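PDB 5JBD: inactive glucansucrase from Lactobacillus reuteri, which belongs to glycoside hydrolase family 70, whose members are built round a TIM-type barrel, and carries a bound calcium ion. Local coordinates for residues 249-252 with 253-257; 282-285 with 286-289; 290-293 with 294-297; 328-331 with 332-336. All coordinates share one frame; numbering follows the deposited sequence.

Interaction 1: residues 249-252 with 253-257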
loop_
_atom_site.group_PDB
_atom_site.type_symbol
_atom_site.label_atom_id
_atom_site.label_comp_id
_atom_site.label_asym_id
_atom_site.label_seq_id
_atom_site.Cartn_x
_atom_site.Cartn_y
_atom_site.Cartn_z
ATOM N N PRO A 249 22.747 -2.086 4.703
ATOM C CA PRO A 249 23.424 -0.977 3.999
ATOM C C PRO A 249 23.424 -1.050 2.471
ATOM O O PRO A 249 23.390 -0.005 1.815
ATOM C CB PRO A 249 24.864 -1.027 4.537
ATOM C CG PRO A 249 24.746 -1.695 5.852
ATOM C CD PRO A 249 23.632 -2.700 5.701
ATOM N N VAL A 250 23.438 -2.260 1.910
ATOM C CA VAL A 250 23.338 -2.445 0.446
ATOM C C VAL A 250 21.945 -2.051 -0.061
ATOM O O VAL A 250 21.817 -1.395 -1.104
ATOM C CB VAL A 250 23.732 -3.884 -0.003
ATOM C CG1 VAL A 250 23.555 -4.053 -1.509
ATOM C CG2 VAL A 250 25.181 -4.203 0.386
ATOM N N VAL A 251 20.908 -2.433 0.677
ATOM C CA VAL A 251 19.546 -2.026 0.352
ATOM C C VAL A 251 19.412 -0.497 0.460
ATOM O O VAL A 251 18.753 0.142 -0.381
ATOM C CB VAL A 251 18.505 -2.748 1.235
ATOM C CG1 VAL A 251 17.090 -2.226 0.967
ATOM C CG2 VAL A 251 18.552 -4.246 0.964
ATOM N N GLN A 252 20.048 0.093 1.467
ATOM C CA GLN A 252 19.953 1.551 1.667
ATOM C C GLN A 252 20.564 2.286 0.477
ATOM O O GLN A 252 19.988 3.264 0.003
ATOM C CB GLN A 252 20.597 1.974 2.986
ATOM C CG GLN A 252 19.815 1.484 4.195
ATOM C CD GLN A 252 20.403 1.914 5.523
ATOM O OE1 GLN A 252 21.486 2.498 5.596
ATOM N NE2 GLN A 252 19.674 1.631 6.593
ATOM N N ALA A 253 21.701 1.783 -0.034
ATOM C CA ALA A 253 22.292 2.340 -1.248
ATOM C C ALA A 253 21.376 2.144 -2.461
ATOM O O ALA A 253 21.214 3.063 -3.267
ATOM C CB ALA A 253 23.674 1.743 -1.502
ATOM N N GLU A 254 20.756 0.973 -2.587
ATOM C CA GLU A 254 19.794 0.732 -3.681
ATOM C C GLU A 254 18.578 1.684 -3.663
ATOM O O GLU A 254 18.103 2.099 -4.728
ATOM C CB GLU A 254 19.369 -0.757 -3.739
ATOM C CG GLU A 254 18.212 -1.121 -4.683
ATOM C CD GLU A 254 18.408 -0.718 -6.141
ATOM O OE1 GLU A 254 19.552 -0.441 -6.569
ATOM O OE2 GLU A 254 17.388 -0.683 -6.874
ATOM N N ASN A 255 18.088 2.054 -2.482
ATOM C CA ASN A 255 16.986 3.043 -2.396
ATOM C C ASN A 255 17.403 4.402 -2.971
ATOM O O ASN A 255 16.614 5.044 -3.688
ATOM C CB ASN A 255 16.490 3.218 -0.954
ATOM C CG ASN A 255 15.809 1.978 -0.413
ATOM O OD1 ASN A 255 15.190 1.199 -1.160
ATOM N ND2 ASN A 255 15.918 1.786 0.896
ATOM N N LEU A 256 18.645 4.807 -2.683
ATOM C CA LEU A 256 19.213 6.037 -3.229
ATOM C C LEU A 256 19.277 5.975 -4.749
ATOM O O LEU A 256 18.895 6.941 -5.417
ATOM C CB LEU A 256 20.598 6.328 -2.637
ATOM C CG LEU A 256 20.624 6.620 -1.143
ATOM C CD1 LEU A 256 22.048 6.708 -0.635
ATOM C CD2 LEU A 256 19.880 7.904 -0.831
ATOM N N ASN A 257 19.736 4.841 -5.279
ATOM C CA ASN A 257 19.706 4.561 -6.725
ATOM C C ASN A 257 18.308 4.736 -7.310
ATOM O O ASN A 257 18.132 5.392 -8.334
ATOM C CB ASN A 257 20.192 3.131 -7.004
ATOM C CG ASN A 257 20.549 2.917 -8.456
ATOM O OD1 ASN A 257 21.655 3.252 -8.882
ATOM N ND2 ASN A 257 19.619 2.363 -9.227
#

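Interaction 2: residues 282-285 with 286-289. With CA (calcium ion), chain C.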
loop_
_atom_site.group_PDB
_atom_site.type_symbol
_atom_site.label_atom_id
_atom_site.label_comp_id
_atom_site.label_asym_id
_atom_site.label_seq_id
_atom_site.Cartn_x
_atom_site.Cartn_y
_atom_site.Cartn_z
ATOM N N VAL A 282 5.828 9.173 0.351
ATOM C CA VAL A 282 6.555 8.026 0.889
ATOM C C VAL A 282 5.600 7.018 1.536
ATOM O O VAL A 282 5.061 7.254 2.631
ATOM C CB VAL A 282 7.658 8.461 1.869
ATOM C CG1 VAL A 282 8.454 7.252 2.339
ATOM C CG2 VAL A 282 8.579 9.485 1.205
ATOM N N ASP A 283 5.375 5.904 0.836
ATOM C CA ASP A 283 4.459 4.862 1.304
ATOM C C ASP A 283 5.003 4.151 2.532
ATOM O O ASP A 283 6.208 3.850 2.605
ATOM C CB ASP A 283 4.250 3.824 0.199
ATOM C CG ASP A 283 3.225 2.761 0.575
ATOM O OD1 ASP A 283 2.041 3.111 0.801
ATOM O OD2 ASP A 283 3.618 1.585 0.635
ATOM N N ALA A 284 4.135 3.897 3.507
ATOM C CA ALA A 284 4.486 3.076 4.688
ATOM C C ALA A 284 5.696 3.608 5.460
ATOM O O ALA A 284 6.558 2.853 5.938
ATOM C CB ALA A 284 4.707 1.616 4.256
ATOM N N ALA A 285 5.772 4.931 5.577
ATOM C CA ALA A 285 6.918 5.575 6.246
ATOM C C ALA A 285 7.048 5.205 7.719
ATOM O O ALA A 285 8.139 5.359 8.268
ATOM C CB ALA A 285 6.855 7.079 6.098
ATOM N N ASP A 286 5.980 4.681 8.335
ATOM C CA ASP A 286 6.045 4.181 9.709
ATOM C C ASP A 286 6.487 2.721 9.830
ATOM O O ASP A 286 6.599 2.214 10.944
ATOM C CB ASP A 286 4.688 4.312 10.457
ATOM C CG ASP A 286 4.103 5.749 10.450
ATOM O OD1 ASP A 286 4.839 6.715 10.179
ATOM O OD2 ASP A 286 2.885 5.875 10.747
ATOM N N ASN A 287 6.701 2.030 8.708
ATOM C CA ASN A 287 6.919 0.581 8.733
ATOM C C ASN A 287 8.248 0.158 8.096
ATOM O O ASN A 287 8.433 -1.007 7.779
ATOM C CB ASN A 287 5.752 -0.102 8.026
ATOM C CG ASN A 287 4.406 0.429 8.486
ATOM O OD1 ASN A 287 3.745 1.126 7.733
ATOM N ND2 ASN A 287 4.012 0.130 9.728
ATOM N N ILE A 288 9.152 1.122 7.940
ATOM C CA ILE A 288 10.461 0.922 7.339
ATOM C C ILE A 288 11.504 1.554 8.267
ATOM O O ILE A 288 11.213 2.540 8.929
ATOM C CB ILE A 288 10.535 1.531 5.919
ATOM C CG1 ILE A 288 10.277 3.052 5.933
ATOM C CG2 ILE A 288 9.541 0.838 4.994
ATOM C CD1 ILE A 288 10.089 3.681 4.560
ATOM N N ASP A 289 12.697 0.980 8.311
ATOM C CA ASP A 289 13.830 1.559 9.038
ATOM C C ASP A 289 13.918 3.053 8.702
ATOM O O ASP A 289 14.034 3.433 7.534
ATOM C CB ASP A 289 15.129 0.822 8.690
ATOM C CG ASP A 289 16.294 1.188 9.608
ATOM O OD1 ASP A 289 16.477 2.379 9.922
ATOM O OD2 ASP A 289 17.058 0.281 10.000
HETATM CA CA CA C . 8.884 -3.154 6.803
HETATM O O HOH W 1 9.993 4.666 10.353
HETATM O O HOH W 2 7.406 7.717 9.920
HETATM O O HOH W 3 10.400 -2.827 4.960
#

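Interaction 3: residues 290-293 with 294-297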
loop_
_atom_site.group_PDB
_atom_site.type_symbol
_atom_site.label_atom_id
_atom_site.label_comp_id
_atom_site.label_asym_id
_atom_site.label_seq_id
_atom_site.Cartn_x
_atom_site.Cartn_y
_atom_site.Cartn_z
ATOM N N ALA A 290 13.801 3.902 9.730
ATOM C CA ALA A 290 13.755 5.358 9.521
ATOM C C ALA A 290 15.024 5.959 8.928
ATOM O O ALA A 290 14.983 7.097 8.450
ATOM C CB ALA A 290 13.375 6.090 10.814
ATOM N N ASP A 291 16.138 5.211 8.933
ATOM C CA ASP A 291 17.343 5.613 8.200
ATOM C C ASP A 291 17.029 6.054 6.779
ATOM O O ASP A 291 17.657 6.986 6.273
ATOM C CB ASP A 291 18.343 4.462 8.077
ATOM C CG ASP A 291 18.925 4.011 9.390
ATOM O OD1 ASP A 291 18.768 4.687 10.436
ATOM O OD2 ASP A 291 19.567 2.932 9.370
ATOM N N VAL A 292 16.082 5.373 6.120
ATOM C CA VAL A 292 15.810 5.652 4.705
ATOM C C VAL A 292 15.135 7.010 4.501
ATOM O O VAL A 292 15.270 7.610 3.440
ATOM C CB VAL A 292 15.020 4.530 3.995
ATOM C CG1 VAL A 292 15.726 3.188 4.151
ATOM C CG2 VAL A 292 13.569 4.462 4.468
ATOM N N LEU A 293 14.455 7.512 5.528
ATOM C CA LEU A 293 13.900 8.870 5.479
ATOM C C LEU A 293 15.008 9.918 5.614
ATOM O O LEU A 293 14.999 10.908 4.896
ATOM C CB LEU A 293 12.819 9.055 6.544
ATOM C CG LEU A 293 11.697 8.009 6.588
ATOM C CD1 LEU A 293 10.806 8.252 7.794
ATOM C CD2 LEU A 293 10.874 8.036 5.311
ATOM N N ASP A 294 15.971 9.686 6.505
ATOM C CA ASP A 294 17.167 10.536 6.599
ATOM C C ASP A 294 17.910 10.584 5.262
ATOM O O ASP A 294 18.290 11.643 4.781
ATOM C CB ASP A 294 18.138 10.012 7.667
ATOM C CG ASP A 294 17.647 10.220 9.090
ATOM O OD1 ASP A 294 16.822 11.124 9.351
ATOM O OD2 ASP A 294 18.119 9.487 9.980
ATOM N N GLN A 295 18.107 9.405 4.677
ATOM C CA GLN A 295 18.918 9.251 3.451
ATOM C C GLN A 295 18.254 9.869 2.236
ATOM O O GLN A 295 18.927 10.514 1.427
ATOM C CB GLN A 295 19.241 7.768 3.236
ATOM C CG GLN A 295 20.228 7.289 4.299
ATOM C CD GLN A 295 20.208 5.803 4.581
ATOM O OE1 GLN A 295 19.342 5.055 4.102
ATOM N NE2 GLN A 295 21.156 5.373 5.413
ATOM N N MET A 296 16.938 9.717 2.136
ATOM C CA MET A 296 16.172 10.391 1.086
ATOM C C MET A 296 16.344 11.909 1.183
ATOM O O MET A 296 16.605 12.564 0.185
ATOM C CB MET A 296 14.691 10.027 1.170
ATOM C CG MET A 296 13.811 10.702 0.124
ATOM S SD MET A 296 12.059 10.383 0.317
ATOM C CE MET A 296 11.973 8.763 -0.448
ATOM N N GLY A 297 16.172 12.461 2.382
ATOM C CA GLY A 297 16.375 13.893 2.593
ATOM C C GLY A 297 17.786 14.342 2.250
ATOM O O GLY A 297 17.980 15.388 1.624
HETATM O O HOH W 4 20.235 7.649 9.503
#

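Interaction 4: residues 328-331 with 332-336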
loop_
_atom_site.group_PDB
_atom_site.type_symbol
_atom_site.label_atom_id
_atom_site.label_comp_id
_atom_site.label_asym_id
_atom_site.label_seq_id
_atom_site.Cartn_x
_atom_site.Cartn_y
_atom_site.Cartn_z
ATOM N N ALA A 328 5.428 13.190 13.998
ATOM C CA ALA A 328 5.576 14.645 14.027
ATOM C C ALA A 328 6.827 15.048 14.812
ATOM O O ALA A 328 7.667 15.793 14.296
ATOM C CB ALA A 328 4.327 15.319 14.596
ATOM N N GLN A 329 6.944 14.539 16.031
ATOM C CA GLN A 329 8.114 14.778 16.882
ATOM C C GLN A 329 9.419 14.365 16.167
ATOM O O GLN A 329 10.382 15.142 16.115
ATOM C CB GLN A 329 7.934 14.017 18.209
ATOM C CG GLN A 329 9.056 14.154 19.216
ATOM C CD GLN A 329 8.861 15.363 20.087
ATOM O OE1 GLN A 329 9.609 16.317 19.990
ATOM N NE2 GLN A 329 7.828 15.334 20.938
ATOM N N MET A 330 9.431 13.157 15.608
ATOM C CA MET A 330 10.577 12.646 14.847
ATOM C C MET A 330 11.009 13.613 13.758
ATOM O O MET A 330 12.188 13.972 13.677
ATOM C CB MET A 330 10.255 11.303 14.181
ATOM C CG MET A 330 11.428 10.729 13.398
ATOM S SD MET A 330 10.989 9.352 12.336
ATOM C CE MET A 330 9.921 10.053 11.093
ATOM N N LEU A 331 10.058 14.017 12.934
ATOM C CA LEU A 331 10.349 14.918 11.826
ATOM C C LEU A 331 10.843 16.301 12.295
ATOM O O LEU A 331 11.796 16.837 11.715
ATOM C CB LEU A 331 9.152 15.031 10.872
ATOM C CG LEU A 331 8.913 13.740 10.051
ATOM C CD1 LEU A 331 7.528 13.763 9.418
ATOM C CD2 LEU A 331 9.992 13.517 8.984
ATOM N N ASN A 332 10.231 16.848 13.341
ATOM C CA ASN A 332 10.698 18.125 13.913
ATOM C C ASN A 332 12.152 18.062 14.392
ATOM O O ASN A 332 12.949 18.946 14.079
ATOM C CB ASN A 332 9.777 18.592 15.051
ATOM C CG ASN A 332 8.424 19.059 14.557
ATOM O OD1 ASN A 332 8.294 19.610 13.463
ATOM N ND2 ASN A 332 7.413 18.887 15.386
ATOM N N GLU A 333 12.502 16.990 15.100
ATOM C CA GLU A 333 13.887 16.757 15.542
ATOM C C GLU A 333 14.882 16.670 14.370
ATOM O O GLU A 333 16.033 17.052 14.510
ATOM C CB GLU A 333 13.984 15.468 16.383
ATOM C CG GLU A 333 13.323 15.569 17.756
ATOM C CD GLU A 333 13.274 14.245 18.518
ATOM O OE1 GLU A 333 13.681 13.187 17.975
ATOM O OE2 GLU A 333 12.816 14.254 19.672
ATOM N N LYS A 334 14.417 16.162 13.228
ATOM C CA LYS A 334 15.224 16.016 12.035
ATOM C C LYS A 334 15.229 17.253 11.132
ATOM O O LYS A 334 15.829 17.230 10.065
ATOM C CB LYS A 334 14.738 14.789 11.235
ATOM C CG LYS A 334 14.950 13.479 11.964
ATOM C CD LYS A 334 14.303 12.313 11.214
ATOM C CE LYS A 334 14.563 10.991 11.911
ATOM N NZ LYS A 334 16.000 10.582 11.913
ATOM N N GLY A 335 14.568 18.327 11.545
ATOM C CA GLY A 335 14.468 19.499 10.687
ATOM C C GLY A 335 13.514 19.349 9.514
ATOM O O GLY A 335 13.618 20.102 8.543
ATOM N N ASN A 336 12.578 18.407 9.619
ATOM C CA ASN A 336 11.447 18.271 8.701
ATOM C C ASN A 336 11.853 18.039 7.236
ATOM O O ASN A 336 11.536 18.836 6.363
ATOM C CB ASN A 336 10.512 19.482 8.846
ATOM C CG ASN A 336 10.089 19.715 10.282
ATOM O OD1 ASN A 336 10.608 20.610 10.942
ATOM N ND2 ASN A 336 9.198 18.865 10.796
HETATM O O HOH W 5 8.166 18.176 18.234
#

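Interaction 1: residues 249-252 with 253-257
Gln252 O and Leu256 meet across one of the opening turns of helix 249-263, with Leu256 CG 3.6 Å from that oxygen. Ala253 leans on a carbonyl too: its CB rests 3.7 Å from Val250 O. Underneath runs the usual i to i+4 pattern: Ala253 N donates to Pro249 O at 3.1 Å, Glu254 N to Val250 O, and Asn255 N to Val251 O at 2.9 Å. The bond from Leu256 N to Gln252 O is longer, 3.4 Å, and weak.

The long side chain of Gln252 turns away from all this. Its CG stands beside the backbone N (chi1 -68°) and the chain beyond is extended, which carries the carboxamide well clear of the helix. There OE1 accepts from Gln295 NE2, and NE2 gives to both Asn246 O and Asp291 OD2. Three bonds of this kind settle which way round the amide sits.

Val251 and Asn255, four residues apart, meet only loosely: the methyl CG1, swung anti to the backbone N (chi1 175°), is 4.2 Å from Asn255 ND2, and the two side chains cross obliquely. The Asn255 carboxamide carbon CG lies 3.5 Å from Val251 O, but ND2 donates to Asn246 OD1 outside the segment.

Within this stretch, then, the main chain supplies the hydrogen bonds and the side chains add only van der Waals contact. Their buried polar ends are spent outward, so the chemistry ties this end of the helix to its surroundings.

Interaction 2: residues 282-285 with 286-289
Ala284 O and Asn287 N close a type I turn from Ala284 to Asn287 with a 2.9 Å hydrogen bond, overlapping a type II turn from Val282 to Ala285, in which Ala284 has a positive phi of 57°. The donor N-H stands well above the plane of the Ala284 carbonyl. Ile288 then folds back over the turn. Its CG1 takes the crowded position between backbone N and carbonyl carbon (chi1 60°), and CG1 thereby comes to 3.7 Å from Ala284 O while CD1 approaches Ala285 CA. On another side, Asn287 OD1 touches the methyl CB of Ala284 at 3.6 Å; the ND2 of the same amide donates to Pro236 O.

Two waters hold Ala285 O. One also donates to Ile288 O at 2.8 Å; the other bonds Ala285 O weakly and Asp286 OD1 more firmly, with Asp286 OD2 held by His324 ND1. At the last residue of the turn, Asn287 O binds the calcium ion at 2.4 Å, alongside a water and Glu237, Asp243 and Asn751.

This is a loop leaving barrel strand 279-282 at its C-terminal end, the face where TIM barrels gather their sites, here bent to offer a main-chain oxygen to calcium.

Interaction 3: residues 290-293 with 294-297
Asp291 and Gln295 face each other across the first turn of helix 291-304, the helix that follows barrel strand 279-282 and its calcium-binding loop in the TIM-type fold. Just ahead of the helix, Asp289 OD1 caps the backbone N of Asp291. Main-chain bonds then set in: Leu293 N to Ala290 O, Gln295 N to Asp291 O at 2.9 Å, Met296 N to Val292 O and Gly297 N to Leu293 O, the last at 3.2 Å. The first of the i to i+4 set, Asp294 N to Ala290 O, is weak.

The Gln295 side chain runs back toward the helix start. With CG beside the backbone N (chi1 -70°) and the rest extended, its carboxamide carbon CD settles 3.3 Å from Asp291 O. The end of the amide reaches further: OE1 is 3.6 Å from Val292 CA, and NE2 lies 4.0 Å from Asp291 CB before donating outward to Gln252. Met296 takes another path; its CB brushes Val292 O, yet the thioether runs off to pack on Phe280 and Val282 of the barrel strand.

Asp291 and Asp294 bring two carboxylates into one neighbourhood. Each has outside partners that should ease the like charges: Ser822 OG bonds Asp291 OD2, Lys334 NZ makes a salt bridge to Asp294 OD1, and Gln226 NE2 bonds both acids. The nearest carboxylate oxygens, Asp291 OD1 and Asp294 OD2, are 4.9 Å apart, and a single water donates to both, weakly to Asp291 OD1 but at 2.8 Å to Asp294 OD2.

Interaction 4: residues 328-331 with 332-336
Leu331 and Asn336 close a Schellman motif at the end of helix 326-333. Asn336 N donates to Leu331 O at 2.7 Å and Gly335 N to Asn332 O at 3.1 Å, while Gly335 turns the chain with a phi of 74°, a value glycine accepts readily. Leu331 O also takes a weak bond from Lys334 N.

The tight part is on the Met330 flank. Lys334 starts out beside its own backbone N and runs extended as far as CE, so its CG and CD pass Met330 O and CE presses on Met330 CG at 3.5 Å, closer than carbons usually sit; the sulfur is a little further off. Only the last bond bends, delivering NZ to Asp294 and Gln226.

Looser is the solvent side, where Gln329 and Glu333 lie one turn apart. Glu333 OE2 is 3.8 Å from Gln329 CG, with the amide and carboxylate planes 43° apart, a touch rather than a bond. Gln329 has two conformers, so its place is less certain; in one, a water donates weakly to its OE1 and accepts from Asn332 ND2, which also bonds Thr383.

The other end of the Asn332 amide locks the turn: Asn336 ND2 donates to Asn332 OD1 at 2.9 Å, nearly straight at 164°, with OD1 in the plane of the Asn336 amide.

Interaction 3 is the hub. Its centre lies about 10 Å from that of interaction 2, about 11 Å from that of interaction 1 and about 12 Å from that of interaction 4, and it touches all three. Toward interaction 1, Asn255 ND2 packs against Val292 CG1 at 3.5 Å; toward interaction 2, Val282 CG1 meets Leu293 CD2 at 3.9 Å; toward interaction 4, Leu293 CD1 meets Met330 CE at 3.9 Å, with the Asp294–Lys334 salt bridge a second, separate link. Interactions 1 and 4, their centres about 23 Å apart, do not touch. Calcium is bound in interaction 2, about 9 Å from the side chain of Val292 and about 14 Å from that of Met330.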